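Local coordinates for desulfoferrodoxin (Rbo) (Treponema pallidum subsp. pallidum str. Nichols, PDB 1Y07), which probably reduces superoxide to hydrogen peroxide at a non-haem iron centre, as a class III superoxide reductase of the desulfoferrodoxin family, at residues 81-86 against 104-109; 16-21 against 87-92. All coordinates share one frame; numbering follows the deposited sequence.

Contact 1. Residues 81-86 against 104-109; sequences VCLKTR and FALTAD
Residues 81-86 and 104-109 meet in the hydrophobic core of the immunoglobulin-like beta sandwich of the iron-binding desulfoferrodoxin domain. Strand 78-85 belongs to the four-stranded sheet and strand 101-105 to the three-stranded one. The two segments face each other across the sandwich: no hydrogen bond joins them, and the CA atoms of Leu83 and Phe104 are 8.0 Å apart. Packing centres on the Phe104 ring. Its CG lies anti to the carbonyl carbon (chi1 -62°), and Leu83 CB sits squarely over one ring face, 4.2 Å from the centroid and 4° off the normal, a CH-pi contact. Leu83 slides past in the opposite direction, its CG anti to the backbone N, which brings CD2 to 3.7 Å from Phe104 CB and also beside the CD1 methyl of Leu106. At the far end of the ring the Val81 side chain crosses it obliquely, with CG1 3.6 Å from Phe104 CE1, while Val81 O lies near the ring plane at the CZ edge. Val61 and Val63 of strand 60-65 close the same core, and Gln90 of strand 88-93, next to 78-85 in its sheet, donates a hydrogen bond from NE2 to Ala105 O. Toward the loop end, Thr85 and Leu106 meet tip to tip, Thr85 CG2 standing 3.9 Å from Leu106 CD2. Thr85 thus turns its methyl to the core, while OG1, in the crowded position between N and carbonyl carbon, is hydrogen-bonded to Asp110 OD2. In the turn beyond, Thr107 OG1 donates to Asp109 OD1 at 2.8 Å, approaching from above the carboxylate plane.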
loop_
_atom_site.group_PDB
_atom_site.type_symbol
_atom_site.label_atom_id
_atom_site.label_comp_id
_atom_site.label_asym_id
_atom_site.label_seq_id
_atom_site.Cartn_x
_atom_site.Cartn_y
_atom_site.Cartn_z
ATOM N N VAL B 81 -4.866 2.443 -9.000
ATOM C CA VAL B 81 -3.506 2.718 -9.412
ATOM C C VAL B 81 -2.654 2.595 -8.152
ATOM O O VAL B 81 -3.048 3.095 -7.076
ATOM C CB VAL B 81 -3.348 4.153 -10.014
ATOM C CG1 VAL B 81 -1.889 4.503 -10.232
ATOM C CG2 VAL B 81 -4.179 4.264 -11.301
ATOM N N CYS B 82 -1.530 1.928 -8.290
ATOM C CA CYS B 82 -0.538 1.753 -7.220
ATOM C C CYS B 82 0.754 2.460 -7.660
ATOM O O CYS B 82 1.158 2.353 -8.812
ATOM C CB CYS B 82 -0.311 0.267 -6.980
ATOM S SG CYS B 82 1.009 -0.142 -5.841
ATOM N N LEU B 83 1.396 3.164 -6.750
ATOM C CA LEU B 83 2.637 3.853 -6.994
ATOM C C LEU B 83 3.681 3.305 -6.091
ATOM O O LEU B 83 3.475 3.215 -4.876
ATOM C CB LEU B 83 2.449 5.336 -6.689
ATOM C CG LEU B 83 3.418 6.306 -7.334
ATOM C CD1 LEU B 83 3.332 6.297 -8.791
ATOM C CD2 LEU B 83 3.204 7.695 -6.709
ATOM N N LYS B 84 4.785 2.864 -6.675
ATOM C CA LYS B 84 5.933 2.535 -5.883
ATOM C C LYS B 84 6.877 3.740 -5.953
ATOM O O LYS B 84 7.117 4.247 -7.034
ATOM C CB LYS B 84 6.667 1.294 -6.425
ATOM C CG LYS B 84 7.986 1.118 -5.666
ATOM C CD LYS B 84 8.666 -0.194 -5.917
ATOM C CE LYS B 84 9.299 -0.294 -7.236
ATOM N NZ LYS B 84 10.010 -1.602 -7.326
ATOM N N THR B 85 7.364 4.193 -4.811
ATOM C CA THR B 85 8.321 5.275 -4.701
ATOM C C THR B 85 9.541 4.748 -3.967
ATOM O O THR B 85 9.563 3.608 -3.470
ATOM C CB THR B 85 7.746 6.499 -3.966
ATOM O OG1 THR B 85 7.524 6.197 -2.585
ATOM C CG2 THR B 85 6.344 6.887 -4.496
ATOM N N ARG B 86 10.568 5.593 -3.893
ATOM C CA ARG B 86 11.799 5.233 -3.200
ATOM C C ARG B 86 11.551 4.896 -1.744
ATOM O O ARG B 86 12.149 3.943 -1.209
ATOM C CB ARG B 86 12.863 6.338 -3.357
ATOM C CG ARG B 86 13.547 6.304 -4.770
ATOM C CD ARG B 86 14.973 6.906 -4.844
ATOM N NE ARG B 86 15.988 5.855 -5.017
ATOM C CZ ARG B 86 17.308 6.068 -5.164
ATOM N NH1 ARG B 86 17.818 7.314 -5.179
ATOM N NH2 ARG B 86 18.140 5.023 -5.318
ATOM N N PHE B 104 -1.137 11.343 -6.610
ATOM C CA PHE B 104 -0.547 10.988 -5.347
ATOM C C PHE B 104 0.340 12.144 -4.927
ATOM O O PHE B 104 0.884 12.826 -5.789
ATOM C CB PHE B 104 0.329 9.782 -5.553
ATOM C CG PHE B 104 -0.433 8.566 -6.021
ATOM C CD1 PHE B 104 -0.564 8.297 -7.372
ATOM C CD2 PHE B 104 -0.980 7.695 -5.121
ATOM C CE1 PHE B 104 -1.268 7.171 -7.839
ATOM C CE2 PHE B 104 -1.667 6.544 -5.589
ATOM C CZ PHE B 104 -1.817 6.318 -6.936
ATOM N N ALA B 105 0.541 12.317 -3.628
ATOM C CA ALA B 105 1.506 13.261 -3.082
ATOM C C ALA B 105 2.685 12.589 -2.406
ATOM O O ALA B 105 2.496 11.516 -1.747
ATOM C CB ALA B 105 0.777 14.159 -2.090
ATOM N N LEU B 106 3.883 13.167 -2.561
ATOM C CA LEU B 106 5.135 12.667 -2.030
ATOM C C LEU B 106 5.705 13.671 -1.055
ATOM O O LEU B 106 5.482 14.877 -1.189
ATOM C CB LEU B 106 6.121 12.355 -3.210
ATOM C CG LEU B 106 5.972 10.968 -3.894
ATOM C CD1 LEU B 106 4.568 10.739 -4.510
ATOM C CD2 LEU B 106 7.087 10.730 -4.943
ATOM N N THR B 107 6.448 13.195 -0.078
ATOM C CA THR B 107 7.257 14.034 0.756
ATOM C C THR B 107 8.505 14.479 -0.054
ATOM O O THR B 107 8.874 13.899 -1.081
ATOM C CB THR B 107 7.655 13.377 2.031
ATOM O OG1 THR B 107 8.205 12.073 1.768
ATOM C CG2 THR B 107 6.403 13.090 2.890
ATOM N N ALA B 108 9.124 15.546 0.411
ATOM C CA ALA B 108 10.255 16.131 -0.318
ATOM C C ALA B 108 11.434 15.187 -0.508
ATOM O O ALA B 108 12.187 15.332 -1.468
ATOM C CB ALA B 108 10.713 17.414 0.368
ATOM N N ASP B 109 11.523 14.174 0.351
ATOM C CA ASP B 109 12.641 13.252 0.341
ATOM C C ASP B 109 12.349 12.040 -0.519
ATOM O O ASP B 109 13.228 11.181 -0.687
ATOM C CB ASP B 109 12.957 12.795 1.745
ATOM C CG ASP B 109 11.751 12.096 2.402
ATOM O OD1 ASP B 109 10.751 12.762 2.669
ATOM O OD2 ASP B 109 11.731 10.912 2.666
#

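Contact 2. Residues 16-21 against 87-92; sequences FFLGMD and KGIQLK
Two nearly antiparallel strands lie face to face without one hydrogen bond between them, yet each pairs edge-on with a strand of the second subunit. Their axes close to 10.8 Å and run at 166°, and the nearest CA atoms are 9.6 Å apart, Leu18 opposite Leu91 and Met20 opposite Ile89: the spacing of packed beta sheets, not of hydrogen-bonded neighbours. Strand 16-20 belongs to the N-terminal hairpin with strand 5-9, a part of the class III enzyme's N-terminal region, whereas strand 88-93 is the edge strand of the four-stranded sheet of the iron-binding domain. Both sheets run on in antiparallel fashion into the other copy, so this apolar layer lies beside the dimer interface. Everything that meets is hydrocarbon, the Met20 contribution being its terminal methyl. The branched end of Leu91 reaches the rim of the Phe16 ring tip to tip, CD1 lying 3.7 Å from Phe16 CE1 near the ring plane and CD2 standing 4.2 Å from Phe16 CZ. Phe16 CG takes the crowded position between its backbone N and carbonyl carbon, and the ring also stacks on Trp80 of strand 78-85. Ile89 supplies two branches. CG1 occupies the crowded position (chi1 62°) and the chain then extends, thrusting CD1 at the forked end of Leu18, with Leu18 CD1 at 3.8 Å from Ile89 CD1. The CG2 branch, anti to the carbonyl carbon, serves Met20. Leu5 of the partner hairpin strand packs beside both Leu18 and Met20. Met20 begins extended but bends at chi2 and again at chi3 (76°), so that its terminal methyl, CE, comes to rest 3.6 Å from Ile89 CG2.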
loop_
_atom_site.group_PDB
_atom_site.type_symbol
_atom_site.label_atom_id
_atom_site.label_comp_id
_atom_site.label_asym_id
_atom_site.label_seq_id
_atom_site.Cartn_x
_atom_site.Cartn_y
_atom_site.Cartn_z
ATOM N N PHE B 16 -8.320 -7.635 -2.566
ATOM C CA PHE B 16 -7.094 -8.121 -3.128
ATOM C C PHE B 16 -5.968 -8.022 -2.122
ATOM O O PHE B 16 -6.126 -7.506 -1.010
ATOM C CB PHE B 16 -6.717 -7.306 -4.388
ATOM C CG PHE B 16 -6.776 -5.828 -4.185
ATOM C CD1 PHE B 16 -5.645 -5.086 -4.115
ATOM C CD2 PHE B 16 -8.012 -5.167 -4.099
ATOM C CE1 PHE B 16 -5.723 -3.714 -3.958
ATOM C CE2 PHE B 16 -8.072 -3.796 -3.916
ATOM C CZ PHE B 16 -6.928 -3.083 -3.843
ATOM N N PHE B 17 -4.823 -8.528 -2.542
ATOM C CA PHE B 17 -3.612 -8.473 -1.761
ATOM C C PHE B 17 -2.482 -7.895 -2.552
ATOM O O PHE B 17 -2.355 -8.130 -3.745
ATOM C CB PHE B 17 -3.212 -9.868 -1.271
ATOM C CG PHE B 17 -4.341 -10.592 -0.563
ATOM C CD1 PHE B 17 -5.416 -11.122 -1.306
ATOM C CD2 PHE B 17 -4.325 -10.748 0.819
ATOM C CE1 PHE B 17 -6.426 -11.798 -0.667
ATOM C CE2 PHE B 17 -5.353 -11.431 1.465
ATOM C CZ PHE B 17 -6.403 -11.909 0.729
ATOM N N LEU B 18 -1.665 -7.129 -1.853
ATOM C CA LEU B 18 -0.425 -6.553 -2.395
ATOM C C LEU B 18 0.731 -7.245 -1.687
ATOM O O LEU B 18 0.796 -7.243 -0.474
ATOM C CB LEU B 18 -0.432 -5.017 -2.117
ATOM C CG LEU B 18 0.697 -4.048 -2.468
ATOM C CD1 LEU B 18 0.040 -2.703 -2.632
ATOM C CD2 LEU B 18 1.789 -3.927 -1.395
ATOM N N GLY B 19 1.612 -7.887 -2.440
ATOM C CA GLY B 19 2.815 -8.482 -1.901
ATOM C C GLY B 19 4.069 -7.667 -2.174
ATOM O O GLY B 19 4.247 -7.092 -3.246
ATOM N N MET B 20 4.903 -7.541 -1.151
ATOM C CA MET B 20 6.196 -6.879 -1.296
ATOM C C MET B 20 7.293 -7.945 -1.130
ATOM O O MET B 20 7.397 -8.589 -0.071
ATOM C CB MET B 20 6.356 -5.713 -0.317
ATOM C CG MET B 20 7.745 -5.012 -0.456
ATOM S SD MET B 20 8.156 -4.206 -2.093
ATOM C CE MET B 20 7.154 -2.675 -2.036
ATOM N N ASP B 21 8.066 -8.150 -2.206
ATOM C CA ASP B 21 9.109 -9.178 -2.265
ATOM C C ASP B 21 8.583 -10.563 -1.983
ATOM O O ASP B 21 9.191 -11.366 -1.276
ATOM C CB ASP B 21 10.321 -8.787 -1.366
ATOM C CG ASP B 21 11.056 -7.626 -1.920
ATOM O OD1 ASP B 21 11.195 -7.527 -3.152
ATOM O OD2 ASP B 21 11.490 -6.714 -1.197
ATOM N N LYS B 87 10.671 5.671 -1.109
ATOM C CA LYS B 87 10.414 5.564 0.349
ATOM C C LYS B 87 9.259 4.666 0.731
ATOM O O LYS B 87 9.163 4.282 1.875
ATOM C CB LYS B 87 10.237 6.952 0.993
ATOM C CG LYS B 87 11.407 7.850 0.732
ATOM C CD LYS B 87 12.757 7.309 1.299
ATOM C CE LYS B 87 13.889 8.330 1.320
ATOM N NZ LYS B 87 13.767 9.164 2.572
ATOM N N GLY B 88 8.406 4.332 -0.220
ATOM C CA GLY B 88 7.225 3.561 0.058
ATOM C C GLY B 88 6.336 3.193 -1.108
ATOM O O GLY B 88 6.763 3.116 -2.260
ATOM N N ILE B 89 5.080 2.901 -0.784
ATOM C CA ILE B 89 4.068 2.504 -1.772
ATOM C C ILE B 89 2.786 3.260 -1.430
ATOM O O ILE B 89 2.562 3.618 -0.256
ATOM C CB ILE B 89 3.787 0.956 -1.848
ATOM C CG1 ILE B 89 3.236 0.395 -0.545
ATOM C CG2 ILE B 89 5.007 0.214 -2.384
ATOM C CD1 ILE B 89 2.787 -0.999 -0.649
ATOM N N GLN B 90 1.961 3.472 -2.444
ATOM C CA GLN B 90 0.621 4.014 -2.289
ATOM C C GLN B 90 -0.340 3.294 -3.210
ATOM O O GLN B 90 0.047 2.783 -4.245
ATOM C CB GLN B 90 0.566 5.476 -2.686
ATOM C CG GLN B 90 1.588 6.280 -1.953
ATOM C CD GLN B 90 1.264 7.821 -1.979
ATOM O OE1 GLN B 90 0.148 8.189 -1.834
ATOM N NE2 GLN B 90 2.295 8.649 -2.170
ATOM N N LEU B 91 -1.598 3.258 -2.815
ATOM C CA LEU B 91 -2.610 2.738 -3.687
ATOM C C LEU B 91 -3.875 3.530 -3.480
ATOM O O LEU B 91 -4.263 3.831 -2.356
ATOM C CB LEU B 91 -2.783 1.238 -3.501
ATOM C CG LEU B 91 -3.717 0.476 -4.474
ATOM C CD1 LEU B 91 -3.325 -0.989 -4.596
ATOM C CD2 LEU B 91 -5.096 0.659 -3.983
ATOM N N LYS B 92 -4.470 3.955 -4.591
ATOM C CA LYS B 92 -5.770 4.613 -4.561
ATOM C C LYS B 92 -6.703 3.960 -5.548
ATOM O O LYS B 92 -6.358 3.745 -6.722
ATOM C CB LYS B 92 -5.619 6.118 -4.964
ATOM C CG LYS B 92 -4.892 6.971 -3.931
ATOM C CD LYS B 92 -4.808 8.456 -4.304
ATOM C CE LYS B 92 -4.519 9.348 -3.123
ATOM N NZ LYS B 92 -4.576 10.731 -3.442
#

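Overall arrangement
Along the chain the segments alternate: 16-21 comes first, then 81-86, directly followed by 87-92, and finally 104-109. The two contacts, with centres 11 Å apart, share the hairpin of strands 78-85 and 88-93. Leu83 N lies 2.9 Å from Gln90 O, a probable hydrogen bond that joins these strands. Contact 1 uses the hairpin face turned into the sandwich core, contact 2 the opposite face, turned to strand 16-20; both touch the second subunit. A salt bridge, Lys87 NZ to Asp109 OD2 at 2.7 Å, ties 87-92 of contact 2 to 104-109 of contact 1. Packed on both faces, the hairpin joins the N-terminal region to the iron-binding domain, with iron about 12 Å from the Val81 side chain.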